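Local coordinates for protein histidine acid phosphatase (Hafnia alvei, PDB 4ARU) that belongs to branch 2 of the histidine phosphatase superfamily, as a histidine acid phosphatase also known as a phytase, at residues A[338-351]-A[389-401]. Numbering follows the deposited sequence.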
ATOM      1  N   PHE A 338      -5.915  11.171   2.733  1.00  6.19           N
ATOM      2  CA  PHE A 338      -5.508  12.574   2.827  1.00  6.57           C
ATOM      3  C   PHE A 338      -6.746  13.451   2.826  1.00  7.16           C
ATOM      4  O   PHE A 338      -7.559  13.368   1.899  1.00  7.05           O
ATOM      5  CB  PHE A 338      -4.626  13.000   1.660  1.00  6.69           C
ATOM      6  CG  PHE A 338      -3.324  12.296   1.565  1.00  6.44           C
ATOM      7  CD1 PHE A 338      -3.204  11.049   0.973  1.00  6.50           C
ATOM      8  CD2 PHE A 338      -2.158  12.992   1.922  1.00  6.61           C
ATOM      9  CE1 PHE A 338      -1.989  10.442   0.894  1.00  6.44           C
ATOM     10  CE2 PHE A 338      -0.911  12.384   1.780  1.00  6.75           C
ATOM     11  CZ  PHE A 338      -0.855  11.078   1.292  1.00  6.60           C
ATOM     12  N   GLU A 339      -6.922  14.286   3.850  1.00  7.69           N
ATOM     13  CA  GLU A 339      -8.122  15.096   4.042  1.00  8.71           C
ATOM     14  C   GLU A 339      -7.736  16.539   3.976  1.00  8.87           C
ATOM     15  O   GLU A 339      -6.844  16.982   4.706  1.00  8.98           O
ATOM     16  CB  GLU A 339      -8.760  14.802   5.385  1.00 10.40           C
ATOM     17  CG  GLU A 339      -9.270  13.382   5.464  1.00 12.41           C
ATOM     18  CD  GLU A 339      -9.972  13.003   6.756  1.00 16.38           C
ATOM     19  OE1 GLU A 339      -9.870  13.716   7.768  1.00 19.61           O
ATOM     20  OE2 GLU A 339     -10.628  11.932   6.729  1.00 21.23           O
ATOM     21  N   ARG A 340      -8.466  17.288   3.172  1.00  8.44           N
ATOM     22  CA  ARG A 340      -8.341  18.742   3.105  1.00  8.49           C
ATOM     23  C   ARG A 340      -9.407  19.341   3.973  1.00  8.80           C
ATOM     24  O   ARG A 340     -10.589  19.246   3.667  1.00  8.59           O
ATOM     25  CB  ARG A 340      -8.483  19.288   1.661  1.00  9.10           C
ATOM     26  CG  ARG A 340      -8.536  20.794   1.567  1.00 10.07           C
ATOM     27  CD  ARG A 340      -9.071  21.274   0.221  1.00 10.73           C
ATOM     28  NE  ARG A 340      -9.363  22.671   0.198  1.00 11.52           N
ATOM     29  CZ  ARG A 340      -8.512  23.672  -0.118  1.00 12.30           C
ATOM     30  NH1 ARG A 340      -7.291  23.447  -0.565  1.00 12.03           N
ATOM     31  NH2 ARG A 340      -8.913  24.925  -0.043  1.00 13.61           N
ATOM     32  N   TRP A 341      -8.970  19.960   5.077  1.00  8.70           N
ATOM     33  CA  TRP A 341      -9.843  20.605   6.049  1.00  9.41           C
ATOM     34  C   TRP A 341      -9.637  22.098   5.949  1.00  9.89           C
ATOM     35  O   TRP A 341      -8.523  22.551   5.662  1.00 10.30           O
ATOM     36  CB  TRP A 341      -9.442  20.170   7.457  1.00  9.69           C
ATOM     37  CG  TRP A 341      -9.803  18.797   7.778  1.00  9.67           C
ATOM     38  CD1 TRP A 341      -9.068  17.647   7.597  1.00  9.35           C
ATOM     39  CD2 TRP A 341     -11.044  18.382   8.376  1.00 10.11           C
ATOM     40  NE1 TRP A 341      -9.778  16.562   8.053  1.00  9.86           N
ATOM     41  CE2 TRP A 341     -10.988  16.985   8.521  1.00 10.11           C
ATOM     42  CE3 TRP A 341     -12.190  19.069   8.806  1.00 10.84           C
ATOM     43  CZ2 TRP A 341     -12.052  16.259   9.051  1.00 10.45           C
ATOM     44  CZ3 TRP A 341     -13.243  18.339   9.335  1.00 11.22           C
ATOM     45  CH2 TRP A 341     -13.152  16.951   9.456  1.00 11.04           C
ATOM     46  N   VAL A 342     -10.671  22.880   6.207  1.00 10.35           N
ATOM     47  CA  VAL A 342     -10.474  24.350   6.363  0.50 11.03           C
ATOM     48  C   VAL A 342     -11.086  24.737   7.659  1.00 11.69           C
ATOM     49  O   VAL A 342     -12.082  24.176   8.071  1.00 12.46           O
ATOM     50  CB  VAL A 342     -11.084  25.339   5.318  0.50 11.50           C
ATOM     51  CG1 VAL A 342     -10.423  25.190   3.967  0.50 11.17           C
ATOM     52  CG2 VAL A 342     -12.613  25.266   5.260  0.50 11.85           C
ATOM     53  N   ASP A 343     -10.432  25.642   8.362  1.00 11.94           N
ATOM     54  CA  ASP A 343     -11.003  26.188   9.615  1.00 12.65           C
ATOM     55  C   ASP A 343     -11.980  27.292   9.313  1.00 13.48           C
ATOM     56  O   ASP A 343     -12.187  27.654   8.162  1.00 13.41           O
ATOM     57  CB  ASP A 343      -9.899  26.571  10.616  1.00 12.86           C
ATOM     58  CG  ASP A 343      -9.038  27.724  10.162  1.00 13.28           C
ATOM     59  OD1 ASP A 343      -9.404  28.536   9.291  1.00 13.53           O
ATOM     60  OD2 ASP A 343      -7.929  27.848  10.784  1.00 13.57           O
ATOM     61  N   ASN A 344     -12.574  27.872  10.350  1.00 14.31           N
ATOM     62  CA  ASN A 344     -13.549  28.901  10.124  1.00 15.49           C
ATOM     63  C   ASN A 344     -12.994  30.243   9.669  1.00 15.84           C
ATOM     64  O   ASN A 344     -13.761  31.168   9.411  1.00 16.54           O
ATOM     65  CB  ASN A 344     -14.475  29.029  11.323  1.00 16.63           C
ATOM     66  CG  ASN A 344     -13.791  29.610  12.545  1.00 17.79           C
ATOM     67  OD1 ASN A 344     -12.685  30.147  12.470  1.00 18.94           O
ATOM     68  ND2 ASN A 344     -14.469  29.530  13.655  1.00 18.87           N
ATOM     69  N   ALA A 345     -11.671  30.371   9.572  1.00 15.23           N
ATOM     70  CA  ALA A 345     -11.064  31.522   8.927  1.00 15.78           C
ATOM     71  C   ALA A 345     -10.652  31.204   7.507  1.00 15.42           C
ATOM     72  O   ALA A 345     -10.008  32.008   6.853  1.00 16.25           O
ATOM     73  CB  ALA A 345      -9.851  31.990   9.735  1.00 15.98           C
ATOM     74  N   GLY A 346     -11.023  30.035   7.037  1.00 14.60           N
ATOM     75  CA  GLY A 346     -10.745  29.598   5.672  1.00 14.33           C
ATOM     76  C   GLY A 346      -9.317  29.139   5.398  1.00 13.82           C
ATOM     77  O   GLY A 346      -8.947  28.890   4.242  1.00 13.94           O
ATOM     78  N   LYS A 347      -8.532  28.910   6.437  1.00 13.55           N
ATOM     79  CA  LYS A 347      -7.198  28.343   6.242  1.00 13.14           C
ATOM     80  C   LYS A 347      -7.269  26.836   5.947  1.00 11.77           C
ATOM     81  O   LYS A 347      -7.848  26.085   6.716  1.00 11.13           O
ATOM     82  CB  LYS A 347      -6.349  28.603   7.502  1.00 13.98           C
ATOM     83  CG  LYS A 347      -4.962  27.934   7.484  1.00 14.35           C
ATOM     84  CD  LYS A 347      -4.080  28.418   8.631  1.00 16.03           C
ATOM     85  CE  LYS A 347      -2.608  28.071   8.407  1.00 16.85           C
ATOM     86  NZ  LYS A 347      -2.147  28.295   7.009  1.00 18.19           N
ATOM     87  N   PRO A 348      -6.588  26.350   4.871  1.00 11.14           N
ATOM     88  CA  PRO A 348      -6.593  24.931   4.562  1.00 10.39           C
ATOM     89  C   PRO A 348      -5.448  24.169   5.199  1.00  9.88           C
ATOM     90  O   PRO A 348      -4.329  24.708   5.318  1.00  9.77           O
ATOM     91  CB  PRO A 348      -6.519  24.875   3.007  1.00 10.37           C
ATOM     92  CG  PRO A 348      -5.993  26.181   2.632  1.00 11.19           C
ATOM     93  CD  PRO A 348      -6.118  27.179   3.753  1.00 11.50           C
ATOM     94  N   TYR A 349      -5.773  22.971   5.615  1.00  9.26           N
ATOM     95  CA  TYR A 349      -4.839  22.029   6.182  1.00  9.00           C
ATOM     96  C   TYR A 349      -5.029  20.677   5.539  1.00  8.68           C
ATOM     97  O   TYR A 349      -6.096  20.359   4.983  1.00  8.38           O
ATOM     98  CB  TYR A 349      -5.115  21.819   7.672  1.00  9.32           C
ATOM     99  CG  TYR A 349      -5.211  23.023   8.538  1.00 10.01           C
ATOM    100  CD1 TYR A 349      -6.420  23.728   8.668  1.00 10.79           C
ATOM    101  CD2 TYR A 349      -4.110  23.481   9.288  1.00 10.40           C
ATOM    102  CE1 TYR A 349      -6.530  24.811   9.498  1.00 11.78           C
ATOM    103  CE2 TYR A 349      -4.232  24.573  10.150  1.00 11.43           C
ATOM    104  CZ  TYR A 349      -5.440  25.255  10.220  1.00 11.91           C
ATOM    105  OH  TYR A 349      -5.605  26.323  11.070  1.00 13.31           O
ATOM    106  N   VAL A 350      -4.002  19.853   5.659  1.00  8.61           N
ATOM    107  CA  VAL A 350      -4.057  18.450   5.269  1.00  8.47           C
ATOM    108  C   VAL A 350      -3.857  17.595   6.503  1.00  8.42           C
ATOM    109  O   VAL A 350      -2.928  17.864   7.307  1.00  8.68           O
ATOM    110  CB  VAL A 350      -2.947  18.084   4.230  1.00  8.61           C
ATOM    111  CG1 VAL A 350      -2.994  16.589   3.850  1.00  8.31           C
ATOM    112  CG2 VAL A 350      -2.979  18.989   3.000  1.00  9.24           C
ATOM    113  N   SER A 351      -4.721  16.623   6.715  1.00  8.13           N
ATOM    114  CA  SER A 351      -4.526  15.540   7.672  0.50  8.38           C
ATOM    115  C   SER A 351      -4.276  14.240   6.893  1.00  7.69           C
ATOM    116  O   SER A 351      -4.817  14.072   5.789  1.00  7.33           O
ATOM    117  CB  SER A 351      -5.790  15.377   8.517  0.50  9.36           C
ATOM    118  OG  SER A 351      -5.556  14.580   9.660  0.50 10.44           O
ATOM    119  N   PRO A 389      -0.927  19.588  17.174  1.00 11.10           N
ATOM    120  CA  PRO A 389      -0.883  18.369  17.960  1.00 11.47           C
ATOM    121  C   PRO A 389      -1.970  17.412  17.562  1.00 11.48           C
ATOM    122  O   PRO A 389      -1.797  16.200  17.735  1.00 12.25           O
ATOM    123  CB  PRO A 389      -1.129  18.859  19.396  1.00 12.16           C
ATOM    124  CG  PRO A 389      -0.598  20.229  19.422  1.00 12.50           C
ATOM    125  CD  PRO A 389      -0.677  20.779  17.996  1.00 11.94           C
ATOM    126  N   ASP A 390      -3.086  17.954  17.043  1.00 11.64           N
ATOM    127  CA  ASP A 390      -4.194  17.111  16.565  1.00 11.35           C
ATOM    128  C   ASP A 390      -4.101  16.764  15.092  1.00 10.93           C
ATOM    129  O   ASP A 390      -5.014  16.123  14.537  1.00 11.38           O
ATOM    130  CB  ASP A 390      -5.572  17.684  16.994  1.00 11.79           C
ATOM    131  CG  ASP A 390      -5.789  19.126  16.637  1.00 12.27           C
ATOM    132  OD1 ASP A 390      -4.893  19.832  16.133  1.00 12.06           O
ATOM    133  OD2 ASP A 390      -6.899  19.630  16.937  1.00 12.94           O
ATOM    134  N   GLY A 391      -2.932  17.010  14.484  1.00 10.26           N
ATOM    135  CA  GLY A 391      -2.588  16.334  13.252  1.00  9.43           C
ATOM    136  C   GLY A 391      -2.713  17.076  11.954  1.00  8.93           C
ATOM    137  O   GLY A 391      -2.469  16.524  10.906  1.00  8.69           O
ATOM    138  N   TYR A 392      -3.073  18.351  12.031  1.00  8.82           N
ATOM    139  CA  TYR A 392      -3.328  19.156  10.833  1.00  8.96           C
ATOM    140  C   TYR A 392      -2.073  19.873  10.356  1.00  8.96           C
ATOM    141  O   TYR A 392      -1.478  20.662  11.096  1.00  9.05           O
ATOM    142  CB  TYR A 392      -4.466  20.189  11.086  1.00  9.54           C
ATOM    143  CG  TYR A 392      -5.758  19.507  11.493  1.00  9.88           C
ATOM    144  CD1 TYR A 392      -6.603  18.955  10.541  1.00  9.94           C
ATOM    145  CD2 TYR A 392      -6.118  19.408  12.794  1.00 10.61           C
ATOM    146  CE1 TYR A 392      -7.771  18.320  10.904  1.00 10.58           C
ATOM    147  CE2 TYR A 392      -7.318  18.798  13.166  1.00 11.39           C
ATOM    148  CZ  TYR A 392      -8.105  18.238  12.191  1.00 11.40           C
ATOM    149  OH  TYR A 392      -9.261  17.583  12.610  1.00 13.78           O
ATOM    150  N   CYS A 393      -1.680  19.612   9.117  1.00  8.96           N
ATOM    151  CA  CYS A 393      -0.537  20.238   8.498  1.00  9.63           C
ATOM    152  C   CYS A 393      -1.030  21.374   7.609  1.00  9.66           C
ATOM    153  O   CYS A 393      -1.767  21.096   6.678  1.00  9.33           O
ATOM    154  CB  CYS A 393       0.182  19.184   7.634  1.00 10.29           C
ATOM    155  SG  CYS A 393       1.639  19.808   6.762  1.00 12.52           S
ATOM    156  N   PRO A 394      -0.617  22.628   7.817  1.00  9.82           N
ATOM    157  CA  PRO A 394      -1.038  23.689   6.880  1.00 10.37           C
ATOM    158  C   PRO A 394      -0.774  23.301   5.420  1.00 10.60           C
ATOM    159  O   PRO A 394       0.281  22.771   5.108  1.00 10.37           O
ATOM    160  CB  PRO A 394      -0.175  24.893   7.225  1.00 10.98           C
ATOM    161  CG  PRO A 394       0.371  24.643   8.562  1.00 11.06           C
ATOM    162  CD  PRO A 394       0.373  23.159   8.798  1.00 10.30           C
ATOM    163  N   LEU A 395      -1.762  23.467   4.550  1.00 10.86           N
ATOM    164  CA  LEU A 395      -1.595  23.072   3.156  1.00 11.12           C
ATOM    165  C   LEU A 395      -0.389  23.787   2.535  1.00 11.66           C
ATOM    166  O   LEU A 395       0.351  23.179   1.757  1.00 11.94           O
ATOM    167  CB  LEU A 395      -2.853  23.400   2.339  1.00 11.64           C
ATOM    168  CG  LEU A 395      -2.724  23.114   0.834  1.00 11.94           C
ATOM    169  CD1 LEU A 395      -2.463  21.648   0.582  1.00 11.46           C
ATOM    170  CD2 LEU A 395      -3.971  23.566   0.117  1.00 12.70           C
ATOM    171  N   SER A 396      -0.171  25.050   2.889  1.00 12.50           N
ATOM    172  CA  SER A 396       0.940  25.813   2.336  1.00 13.43           C
ATOM    173  C   SER A 396       2.260  25.132   2.702  1.00 13.10           C
ATOM    174  O   SER A 396       3.184  25.063   1.888  1.00 14.23           O
ATOM    175  CB  SER A 396       0.858  27.243   2.840  1.00 14.67           C
ATOM    176  OG  SER A 396       0.709  27.339   4.265  1.00 15.58           O
ATOM    177  N   THR A 397       2.358  24.566   3.890  1.00 11.64           N
ATOM    178  CA  THR A 397       3.549  23.817   4.255  1.00 11.24           C
ATOM    179  C   THR A 397       3.606  22.466   3.541  1.00 10.46           C
ATOM    180  O   THR A 397       4.655  22.057   3.024  1.00 10.60           O
ATOM    181  CB  THR A 397       3.646  23.620   5.791  1.00 11.19           C
ATOM    182  OG1 THR A 397       3.635  24.889   6.398  1.00 11.68           O
ATOM    183  CG2 THR A 397       4.910  22.804   6.139  1.00 11.07           C
ATOM    184  N   PHE A 398       2.500  21.731   3.521  1.00  9.53           N
ATOM    185  CA  PHE A 398       2.421  20.435   2.843  1.00  8.99           C
ATOM    186  C   PHE A 398       2.898  20.596   1.402  1.00  9.33           C
ATOM    187  O   PHE A 398       3.712  19.769   0.923  1.00  9.50           O
ATOM    188  CB  PHE A 398       0.984  19.936   2.871  1.00  8.64           C
ATOM    189  CG  PHE A 398       0.800  18.580   2.238  1.00  8.02           C
ATOM    190  CD1 PHE A 398       1.038  17.417   2.973  1.00  7.65           C
ATOM    191  CD2 PHE A 398       0.355  18.452   0.933  1.00  7.99           C
ATOM    192  CE1 PHE A 398       0.892  16.181   2.420  1.00  7.31           C
ATOM    193  CE2 PHE A 398       0.232  17.217   0.359  1.00  7.58           C
ATOM    194  CZ  PHE A 398       0.459  16.082   1.102  1.00  7.06           C
ATOM    195  N   SER A 399       2.424  21.623   0.712  1.00 10.08           N
ATOM    196  CA  SER A 399       2.819  21.888  -0.677  1.00 10.73           C
ATOM    197  C   SER A 399       4.305  22.042  -0.828  1.00 11.45           C
ATOM    198  O   SER A 399       4.900  21.558  -1.771  1.00 11.71           O
ATOM    199  CB  SER A 399       2.142  23.136  -1.197  1.00 11.42           C
ATOM    200  OG  SER A 399       0.734  22.932  -1.232  1.00 11.62           O
ATOM    201  N   ARG A 400       4.922  22.736   0.123  1.00 12.48           N
ATOM    202  CA  ARG A 400       6.362  23.024   0.015  1.00 13.94           C
ATOM    203  C   ARG A 400       7.126  21.722   0.255  1.00 13.07           C
ATOM    204  O   ARG A 400       8.102  21.407  -0.458  1.00 13.12           O
ATOM    205  CB  ARG A 400       6.795  24.115   1.026  1.00 15.99           C
ATOM    206  CG  ARG A 400       8.225  24.587   0.794  1.00 19.35           C
ATOM    207  CD  ARG A 400       8.313  25.462  -0.437  1.00 22.34           C
ATOM    208  NE  ARG A 400       7.823  26.835  -0.244  1.00 26.10           N
ATOM    209  CZ  ARG A 400       8.577  27.892   0.090  1.00 29.98           C
ATOM    210  NH1 ARG A 400       9.887  27.762   0.317  1.00 32.84           N
ATOM    211  NH2 ARG A 400       8.008  29.097   0.215  1.00 31.97           N
ATOM    212  N   LEU A 401       6.669  20.911   1.199  1.00 12.13           N
ATOM    213  CA  LEU A 401       7.261  19.604   1.433  1.00 12.16           C
ATOM    214  C   LEU A 401       7.208  18.694   0.190  1.00 11.56           C
ATOM    215  O   LEU A 401       8.205  18.031  -0.180  1.00 11.66           O
ATOM    216  CB  LEU A 401       6.640  18.916   2.633  1.00 12.78           C
ATOM    217  CG  LEU A 401       6.887  19.562   3.982  1.00 13.51           C
ATOM    218  CD1 LEU A 401       6.070  18.801   5.006  1.00 13.26           C
ATOM    219  CD2 LEU A 401       8.359  19.483   4.363  1.00 14.54           C
TER
HETATM  220  O   HOH W   1      -2.468  26.551   4.212  1.00 14.41           O
HETATM  221  O   HOH W   2      -2.275  13.892   9.944  1.00  9.37           O
HETATM  222  O   HOH W   3      -6.006  15.717  12.039  1.00 27.84           O
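With CG2 of Val350 placed beside the backbone N and CG1 anti to it (chi1 179°), one methyl of this valine meets both Leu395 and Phe398; the Phe398 ring, swung anti to its own backbone N (chi1 -178°), turns a face to that methyl. The CH-pi contact puts Val350 CG2 4.2 Å from the Phe398 ring centroid, while the same methyl lies 3.6 Å from Leu395 CD1. The other branch of Leu395, CD2, reaches Pro348 CB and the guanidinium of Arg340, whose charge is paired with Glu11. Beyond the disulfide-bonded Cys393, Tyr392 directs its ring edge at one face of the Trp341 indole, an edge-to-face pair with Tyr392 CE1 3.6 Å from Trp341 CD1 and planes at 80°. In the ring plane of Trp341, NE1 donates to Glu339 OE1. The backbones of the same Val350 and of Cys393 form an antiparallel hydrogen-bonded pair, Val350 N to Cys393 O and Cys393 N to Val350 O both 2.8 Å. The ladder then runs into the helix: Leu395 N, just after the N-cap Pro394, donates almost straight to Pro348 O (3.0 Å), and a water bridges that carbonyl to Ser396 N. The short strand 393-394 thus borders the hairpin of strands 335-342 and 348-356, itself joined through strand 335-342 to strand 9-18, while Phe338 and Phe398 pack together against helices 264-282 and 307-317.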